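Local coordinates for protein carboxylesterase (Ferroplasma acidiphilum, PDB 3WJ2) that probably hydrolyses carboxylic ester bonds as a carboxylesterase of the alpha/beta-hydrolase fold, in an acid-loving archaeon, at residues B[10-14]-B[286-291]; B[41-47]-B[93-97]; B[186-190]-B[230-234]. The contacts are given in a common frame with arbitrary orientation. Residue numbers count along the deposited sequence, not the author numbering.

Overall arrangement
All three contacts are partly buried at the periphery of the alpha/beta-hydrolase fold, contact 3 most (4 of 7 touching residues buried, against 2 of 7 and 2 of 9 in contacts 1 and 2). Contacts 1 and 2, centres 14 Å apart, fasten N-terminal helices 12-20 and 29-43 to the enzyme's body and touch where N97 ND2 probably donates to E288 OE2. Contact 3, on the opposite side from contact 2, joins the loops at either end of the region between strands 180-183 and 243-248. The chemistry of the three differs: contact 1 combines F11 and L14 packing with two waters at D10, contact 2 uses an asparagine hydrogen bond and a shared water, contact 3 apolar packing around a backbone bond.

Contact 1 (B[10-14]-B[286-291]); sequences DFNSL and DFEVSD
The start of N-terminal helix 12-20 is held against the loop between strand 271-280 and the last helix, 291-303, of the alpha/beta-hydrolase fold; in hormone-sensitive-lipase-like relatives the N-terminal helices form part of the cap, consistent here with tying that region to the catalytic domain. D10 and F11 (phi/psi -50/-26 and -90/2) lead into the helix, D10 CA 5.3 Å from S290 CA. In the loop, D286 O accepts from V289 N (2.9 Å) and S290 N (3.2 Å). S290 (-126/120, chi1 t) is the N-cap of helix 291-303: its short hydroxyl accepts from A293 N. F11 (chi1 m, chi2 -67°) brings CZ to 3.8 Å from S290 CB and CE1 to 3.4 Å from D286 OD2; a large apolar ring suits this buried place between loop and strand 271-280. L14 (m,t) places CD1 4.1 Å from V289 CG2. D10 is chi1 m; aspartate suits because its oxygens serve different partners, OD1 a salt bridge with R265 of the second subunit, OD2 two waters. Water 1 donates to D10 OD2 (2.5 Å) and accepts from S290 OG (3.0 Å); water 2 donates to D10 OD2 (2.6 Å) and accepts from D291 N (3.0 Å).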
loop_
_atom_site.group_PDB
_atom_site.type_symbol
_atom_site.label_atom_id
_atom_site.label_comp_id
_atom_site.label_asym_id
_atom_site.label_seq_id
_atom_site.Cartn_x
_atom_site.Cartn_y
_atom_site.Cartn_z
ATOM N N ASP B 10 8.752 18.644 9.602
ATOM C CA ASP B 10 10.108 18.782 10.118
ATOM C C ASP B 10 11.205 18.434 9.120
ATOM O O ASP B 10 12.342 18.971 9.217
ATOM C CB ASP B 10 10.352 18.018 11.425
ATOM C CG ASP B 10 9.549 18.523 12.582
ATOM O OD1 ASP B 10 9.035 19.665 12.576
ATOM O OD2 ASP B 10 9.478 17.802 13.588
ATOM N N PHE B 11 10.952 17.588 8.135
ATOM C CA PHE B 11 12.006 17.248 7.149
ATOM C C PHE B 11 12.038 18.168 5.911
ATOM O O PHE B 11 12.812 17.911 5.016
ATOM C CB PHE B 11 11.825 15.789 6.655
ATOM C CG PHE B 11 11.950 14.808 7.790
ATOM C CD1 PHE B 11 13.180 14.642 8.423
ATOM C CD2 PHE B 11 10.846 14.027 8.179
ATOM C CE1 PHE B 11 13.359 13.724 9.514
ATOM C CE2 PHE B 11 10.978 13.111 9.299
ATOM C CZ PHE B 11 12.246 12.957 9.925
ATOM N N ASN B 12 11.157 19.186 5.853
ATOM C CA ASN B 12 11.085 19.959 4.601
ATOM C C ASN B 12 12.457 20.618 4.313
ATOM O O ASN B 12 12.893 20.545 3.122
ATOM C CB ASN B 12 9.947 20.985 4.665
ATOM C CG ASN B 12 8.550 20.303 4.565
ATOM O OD1 ASN B 12 8.448 19.114 4.216
ATOM N ND2 ASN B 12 7.491 21.064 4.866
ATOM N N SER B 13 13.108 21.215 5.309
ATOM C CA SER B 13 14.460 21.744 5.101
ATOM C C SER B 13 15.469 20.779 4.547
ATOM O O SER B 13 16.202 21.123 3.622
ATOM C CB SER B 13 15.019 22.315 6.379
ATOM O OG SER B 13 14.210 23.420 6.732
ATOM N N LEU B 14 15.497 19.545 5.094
ATOM C CA LEU B 14 16.476 18.526 4.596
ATOM C C LEU B 14 16.181 18.100 3.177
ATOM O O LEU B 14 17.122 17.876 2.382
ATOM C CB LEU B 14 16.487 17.245 5.545
ATOM C CG LEU B 14 17.323 17.412 6.772
ATOM C CD1 LEU B 14 16.955 16.205 7.775
ATOM C CD2 LEU B 14 18.848 17.393 6.412
ATOM N N ASP B 286 18.555 12.242 12.292
ATOM C CA ASP B 286 17.874 13.584 12.286
ATOM C C ASP B 286 17.203 13.935 13.595
ATOM O O ASP B 286 16.324 14.801 13.629
ATOM C CB ASP B 286 16.839 13.575 11.187
ATOM C CG ASP B 286 17.419 13.433 9.833
ATOM O OD1 ASP B 286 18.612 13.698 9.579
ATOM O OD2 ASP B 286 16.622 13.000 8.897
ATOM N N PHE B 287 17.556 13.308 14.710
ATOM C CA PHE B 287 16.899 13.491 15.953
ATOM C C PHE B 287 16.914 14.955 16.492
ATOM O O PHE B 287 16.122 15.259 17.371
ATOM C CB PHE B 287 17.417 12.573 17.080
ATOM C CG PHE B 287 18.799 12.990 17.579
ATOM C CD1 PHE B 287 18.920 13.574 18.844
ATOM C CD2 PHE B 287 19.912 12.823 16.756
ATOM C CE1 PHE B 287 20.258 13.951 19.256
ATOM C CE2 PHE B 287 21.230 13.217 17.115
ATOM C CZ PHE B 287 21.379 13.762 18.400
ATOM N N GLU B 288 17.824 15.737 15.940
ATOM C CA GLU B 288 17.852 17.129 16.450
ATOM C C GLU B 288 16.895 17.990 15.663
ATOM O O GLU B 288 16.728 19.185 15.996
ATOM C CB GLU B 288 19.298 17.650 16.322
ATOM C CG GLU B 288 20.239 16.941 17.242
ATOM C CD GLU B 288 21.718 17.042 16.787
ATOM O OE1 GLU B 288 22.016 16.862 15.566
ATOM O OE2 GLU B 288 22.604 17.254 17.644
ATOM N N VAL B 289 16.331 17.513 14.584
ATOM C CA VAL B 289 15.482 18.409 13.807
ATOM C C VAL B 289 14.067 17.967 13.732
ATOM O O VAL B 289 13.204 18.750 13.344
ATOM C CB VAL B 289 16.063 18.650 12.426
ATOM C CG1 VAL B 289 17.491 19.397 12.540
ATOM C CG2 VAL B 289 16.168 17.429 11.661
ATOM N N SER B 290 13.813 16.692 14.064
ATOM C CA SER B 290 12.441 16.190 14.142
ATOM C C SER B 290 12.121 15.544 15.478
ATOM O O SER B 290 12.816 14.612 15.884
ATOM C CB SER B 290 12.243 15.151 13.002
ATOM O OG SER B 290 11.068 14.321 13.283
ATOM N N ASP B 291 11.124 16.083 16.213
ATOM C CA ASP B 291 10.779 15.608 17.480
ATOM C C ASP B 291 10.214 14.164 17.324
ATOM O O ASP B 291 10.376 13.342 18.242
ATOM C CB ASP B 291 9.760 16.503 18.222
ATOM C CG ASP B 291 9.646 16.090 19.685
ATOM O OD1 ASP B 291 10.676 16.160 20.428
ATOM O OD2 ASP B 291 8.570 15.616 20.104
HETATM O O HOH W 1 8.434 15.573 14.023
HETATM O O HOH W 2 9.800 18.803 15.932
#

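Contact 2 (B[41-47]-B[93-97]); sequences LSSRGAP and ETYDN
In this alpha/beta hydrolase, the end of N-terminal helix 29-43 and the chain leaving it pass over the start of helix 96-106. In hormone-sensitive-lipase-like relatives the N-terminal helices belong to the cap, so the contact is consistent with tying that region to the catalytic domain. E93 to D96 form a type I beta turn, closed by D96 N to E93 O at 3.1 Å; R44 to P47 run mostly extended (R44 -75/162, P47 -78/146). The CA atoms pair L41 with T94 (5.9 Å) and P47 with N97 (5.0 Å).

The direct hydrogen bond comes from N97, chi1 m, whose ND2 donates to G45 O at 2.9 Å (154°). The side-chain NH2 has two hydrogens, and ND2 also hydrogen-bonds E288 OE2. Water-mediated bonding centres on R44 (chi1 p, chi2 t), whose long side chain reaches back towards the turn: water 3 accepts from R44 NH1 (2.9 Å) and N97 N (3.1 Å) and donates to E93 O (2.9 Å). The carboxylates of E93 and D96 both bind R68, with D96 also held by Y70 and R100.

Van der Waals contacts flank these bonds. L41 (m,t) lays CD2 3.6 Å from E93 O, and L41 CG lies 4.0 Å from T94 CG2; the threonine methyl gives the leucine an apolar neighbour. P47 CB rests 3.4 Å from N97 OD1.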
loop_
_atom_site.group_PDB
_atom_site.type_symbol
_atom_site.label_atom_id
_atom_site.label_comp_id
_atom_site.label_asym_id
_atom_site.label_seq_id
_atom_site.Cartn_x
_atom_site.Cartn_y
_atom_site.Cartn_z
ATOM N N LEU B 41 29.408 18.060 9.969
ATOM C CA LEU B 41 30.050 18.628 11.173
ATOM C C LEU B 41 29.759 20.149 11.282
ATOM O O LEU B 41 29.562 20.667 12.413
ATOM C CB LEU B 41 31.572 18.353 11.218
ATOM C CG LEU B 41 31.943 16.862 11.242
ATOM C CD1 LEU B 41 33.434 16.667 11.047
ATOM C CD2 LEU B 41 31.491 16.354 12.581
ATOM N N SER B 42 29.746 20.817 10.131
ATOM C CA SER B 42 29.522 22.318 10.081
ATOM C C SER B 42 28.154 22.737 10.588
ATOM O O SER B 42 27.968 23.890 10.989
ATOM C CB SER B 42 29.678 22.827 8.668
ATOM O OG SER B 42 31.057 22.862 8.373
ATOM N N SER B 43 27.170 21.838 10.508
ATOM C CA SER B 43 25.794 22.247 10.659
ATOM C C SER B 43 25.167 21.598 11.848
ATOM O O SER B 43 24.004 21.808 12.093
ATOM C CB SER B 43 24.993 21.864 9.409
ATOM O OG SER B 43 24.781 20.439 9.410
ATOM N N ARG B 44 25.929 20.806 12.602
ATOM C CA ARG B 44 25.359 20.073 13.744
ATOM C C ARG B 44 25.085 20.971 14.938
ATOM O O ARG B 44 25.711 22.027 15.071
ATOM C CB ARG B 44 26.328 18.982 14.226
ATOM C CG ARG B 44 27.513 19.514 14.988
ATOM C CD ARG B 44 28.374 18.385 15.519
ATOM N NE ARG B 44 29.774 18.776 15.521
ATOM C CZ ARG B 44 30.789 17.961 15.838
ATOM N NH1 ARG B 44 30.589 16.695 16.234
ATOM N NH2 ARG B 44 32.036 18.414 15.758
ATOM N N GLY B 45 24.236 20.461 15.835
ATOM C CA GLY B 45 23.846 21.121 17.052
ATOM C C GLY B 45 24.740 20.853 18.242
ATOM O O GLY B 45 25.836 20.258 18.118
ATOM N N ALA B 46 24.215 21.274 19.404
ATOM C CA ALA B 46 24.876 21.143 20.707
ATOM C C ALA B 46 24.904 19.693 21.110
ATOM O O ALA B 46 23.814 19.092 21.125
ATOM C CB ALA B 46 24.056 21.882 21.766
ATOM N N PRO B 47 26.078 19.144 21.518
ATOM C CA PRO B 47 26.118 17.731 22.000
ATOM C C PRO B 47 25.604 17.571 23.424
ATOM O O PRO B 47 25.703 18.514 24.280
ATOM C CB PRO B 47 27.602 17.354 21.952
ATOM C CG PRO B 47 28.344 18.629 22.143
ATOM C CD PRO B 47 27.439 19.729 21.544
ATOM N N GLU B 93 33.283 11.113 14.300
ATOM C CA GLU B 93 32.982 12.495 14.575
ATOM C C GLU B 93 31.641 12.894 14.032
ATOM O O GLU B 93 30.926 13.581 14.794
ATOM C CB GLU B 93 34.057 13.479 14.022
ATOM C CG GLU B 93 35.485 13.214 14.629
ATOM C CD GLU B 93 35.584 13.236 16.158
ATOM O OE1 GLU B 93 34.740 13.807 16.870
ATOM O OE2 GLU B 93 36.524 12.570 16.661
ATOM N N THR B 94 31.245 12.397 12.835
ATOM C CA THR B 94 29.960 12.895 12.334
ATOM C C THR B 94 28.783 12.258 13.136
ATOM O O THR B 94 27.663 12.799 13.165
ATOM C CB THR B 94 29.745 12.692 10.878
ATOM O OG1 THR B 94 29.676 11.267 10.568
ATOM C CG2 THR B 94 30.888 13.221 10.029
ATOM N N TYR B 95 29.055 11.070 13.724
ATOM C CA TYR B 95 28.066 10.416 14.542
ATOM C C TYR B 95 28.146 10.787 15.995
ATOM O O TYR B 95 27.386 10.244 16.747
ATOM C CB TYR B 95 28.189 8.795 14.353
ATOM C CG TYR B 95 27.310 8.423 13.135
ATOM C CD1 TYR B 95 27.673 8.791 11.860
ATOM C CD2 TYR B 95 26.109 7.676 13.354
ATOM C CE1 TYR B 95 26.805 8.465 10.703
ATOM C CE2 TYR B 95 25.340 7.367 12.239
ATOM C CZ TYR B 95 25.645 7.776 10.990
ATOM O OH TYR B 95 24.834 7.479 9.927
ATOM N N ASP B 96 29.057 11.669 16.420
ATOM C CA ASP B 96 29.236 11.774 17.820
ATOM C C ASP B 96 28.006 12.338 18.596
ATOM O O ASP B 96 27.672 11.852 19.691
ATOM C CB ASP B 96 30.484 12.728 17.968
ATOM C CG ASP B 96 30.995 12.795 19.423
ATOM O OD1 ASP B 96 31.642 11.841 19.937
ATOM O OD2 ASP B 96 30.607 13.833 20.062
ATOM N N ASN B 97 27.308 13.337 18.040
ATOM C CA ASN B 97 26.133 13.906 18.722
ATOM C C ASN B 97 25.070 12.732 18.893
ATOM O O ASN B 97 24.544 12.576 19.986
ATOM C CB ASN B 97 25.450 15.022 17.956
ATOM C CG ASN B 97 26.153 16.385 18.168
ATOM O OD1 ASN B 97 27.311 16.419 18.649
ATOM N ND2 ASN B 97 25.483 17.445 17.818
HETATM O O HOH W 3 28.432 14.899 15.651
#

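Contact 3 (B[186-190]-B[230-234]); sequences SLAPD and SPLVA
Two loops flanking the segment inserted between strands 180-183 and 243-248 of the alpha/beta-hydrolase fold meet here; in hormone-sensitive-lipase-like relatives such an insertion contributes to the cap over the active site. L187 is at -134/-22, A188 extended at -135/161 and P189 at the centre of an inverse gamma turn (-81/83). S230 (-131/97) leads into a short 3-10 turn, 231-233, in which V233 N bonds to S230 O (2.9 Å). L187 and S230 are in register, CA to CA 4.9 Å.

The cross-link is L232 N to L187 O, 3.2 Å and nearly straight at 168°. P231, lacking an amide hydrogen, suits the first position of the 3-10 turn; its N lies 3.3 Å from L187 O without a hydrogen bond. L187 O is also 3.2 Å from S230 CB, and S230 OG 3.9 Å from P189 CD; a small side chain suits this tight spot. L187 (m,t) brings CD2 to 4.0 Å from P231 CG and CB to 3.8 Å from L232 CD1. L232 (m,t) sets CD1 3.5 Å from A188 CB, where a small methyl allows close approach. Y260 covers L187 and P231; in the third subunit, F192 packs on A188, P189 and L232, and N191 bonds L232 O.

The two segments are thus held by one backbone hydrogen bond and apolar burial, without a charged pair between them.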
loop_
_atom_site.group_PDB
_atom_site.type_symbol
_atom_site.label_atom_id
_atom_site.label_comp_id
_atom_site.label_asym_id
_atom_site.label_seq_id
_atom_site.Cartn_x
_atom_site.Cartn_y
_atom_site.Cartn_z
ATOM N N SER B 186 20.054 -1.347 4.828
ATOM C CA SER B 186 20.012 -1.817 3.428
ATOM C C SER B 186 20.072 -3.377 3.599
ATOM O O SER B 186 20.765 -3.906 4.504
ATOM C CB SER B 186 21.090 -1.194 2.549
ATOM O OG SER B 186 22.341 -1.352 3.270
ATOM N N LEU B 187 19.258 -4.146 2.927
ATOM C CA LEU B 187 19.342 -5.570 3.151
ATOM C C LEU B 187 19.339 -6.428 1.860
ATOM O O LEU B 187 19.508 -7.678 1.912
ATOM C CB LEU B 187 18.128 -6.037 3.921
ATOM C CG LEU B 187 18.068 -5.562 5.415
ATOM C CD1 LEU B 187 16.580 -5.768 5.913
ATOM C CD2 LEU B 187 19.073 -6.252 6.264
ATOM N N ALA B 188 18.818 -5.852 0.801
ATOM C CA ALA B 188 18.464 -6.653 -0.406
ATOM C C ALA B 188 18.951 -5.934 -1.662
ATOM O O ALA B 188 19.139 -4.674 -1.727
ATOM C CB ALA B 188 16.899 -6.853 -0.475
ATOM N N PRO B 189 19.042 -6.748 -2.762
ATOM C CA PRO B 189 19.405 -6.143 -4.017
ATOM C C PRO B 189 18.183 -5.498 -4.638
ATOM O O PRO B 189 17.695 -6.025 -5.677
ATOM C CB PRO B 189 19.813 -7.344 -4.878
ATOM C CG PRO B 189 18.927 -8.503 -4.354
ATOM C CD PRO B 189 18.881 -8.225 -2.852
ATOM N N ASP B 190 17.827 -4.283 -4.252
ATOM C CA ASP B 190 16.416 -3.774 -4.661
ATOM C C ASP B 190 16.377 -2.553 -5.543
ATOM O O ASP B 190 16.696 -1.429 -5.108
ATOM C CB ASP B 190 15.626 -3.579 -3.363
ATOM C CG ASP B 190 14.186 -3.110 -3.596
ATOM O OD1 ASP B 190 13.760 -3.314 -4.726
ATOM O OD2 ASP B 190 13.583 -2.610 -2.606
ATOM N N SER B 230 23.947 -9.119 1.456
ATOM C CA SER B 230 22.497 -8.862 1.464
ATOM C C SER B 230 21.846 -9.943 2.315
ATOM O O SER B 230 21.570 -11.086 1.829
ATOM C CB SER B 230 21.790 -8.905 0.046
ATOM O OG SER B 230 22.253 -7.823 -0.843
ATOM N N PRO B 231 21.545 -9.732 3.575
ATOM C CA PRO B 231 20.986 -10.730 4.482
ATOM C C PRO B 231 19.682 -11.341 3.968
ATOM O O PRO B 231 19.342 -12.459 4.364
ATOM C CB PRO B 231 20.724 -9.914 5.795
ATOM C CG PRO B 231 21.924 -8.957 5.768
ATOM C CD PRO B 231 22.043 -8.525 4.278
ATOM N N LEU B 232 18.946 -10.614 3.116
ATOM C CA LEU B 232 17.686 -11.175 2.658
ATOM C C LEU B 232 17.947 -12.352 1.742
ATOM O O LEU B 232 16.984 -13.054 1.454
ATOM C CB LEU B 232 16.820 -10.082 1.945
ATOM C CG LEU B 232 15.964 -9.441 2.999
ATOM C CD1 LEU B 232 15.374 -8.092 2.405
ATOM C CD2 LEU B 232 14.757 -10.351 3.481
ATOM N N VAL B 233 19.173 -12.580 1.292
ATOM C CA VAL B 233 19.418 -13.786 0.441
ATOM C C VAL B 233 19.690 -15.032 1.275
ATOM O O VAL B 233 19.866 -16.125 0.653
ATOM C CB VAL B 233 20.438 -13.481 -0.714
ATOM C CG1 VAL B 233 19.991 -12.271 -1.552
ATOM C CG2 VAL B 233 21.750 -13.313 -0.218
ATOM N N ALA B 234 19.801 -14.945 2.618
ATOM C CA ALA B 234 19.997 -16.117 3.522
ATOM C C ALA B 234 18.841 -17.081 3.292
ATOM O O ALA B 234 17.744 -16.696 2.944
ATOM C CB ALA B 234 20.018 -15.725 4.975
#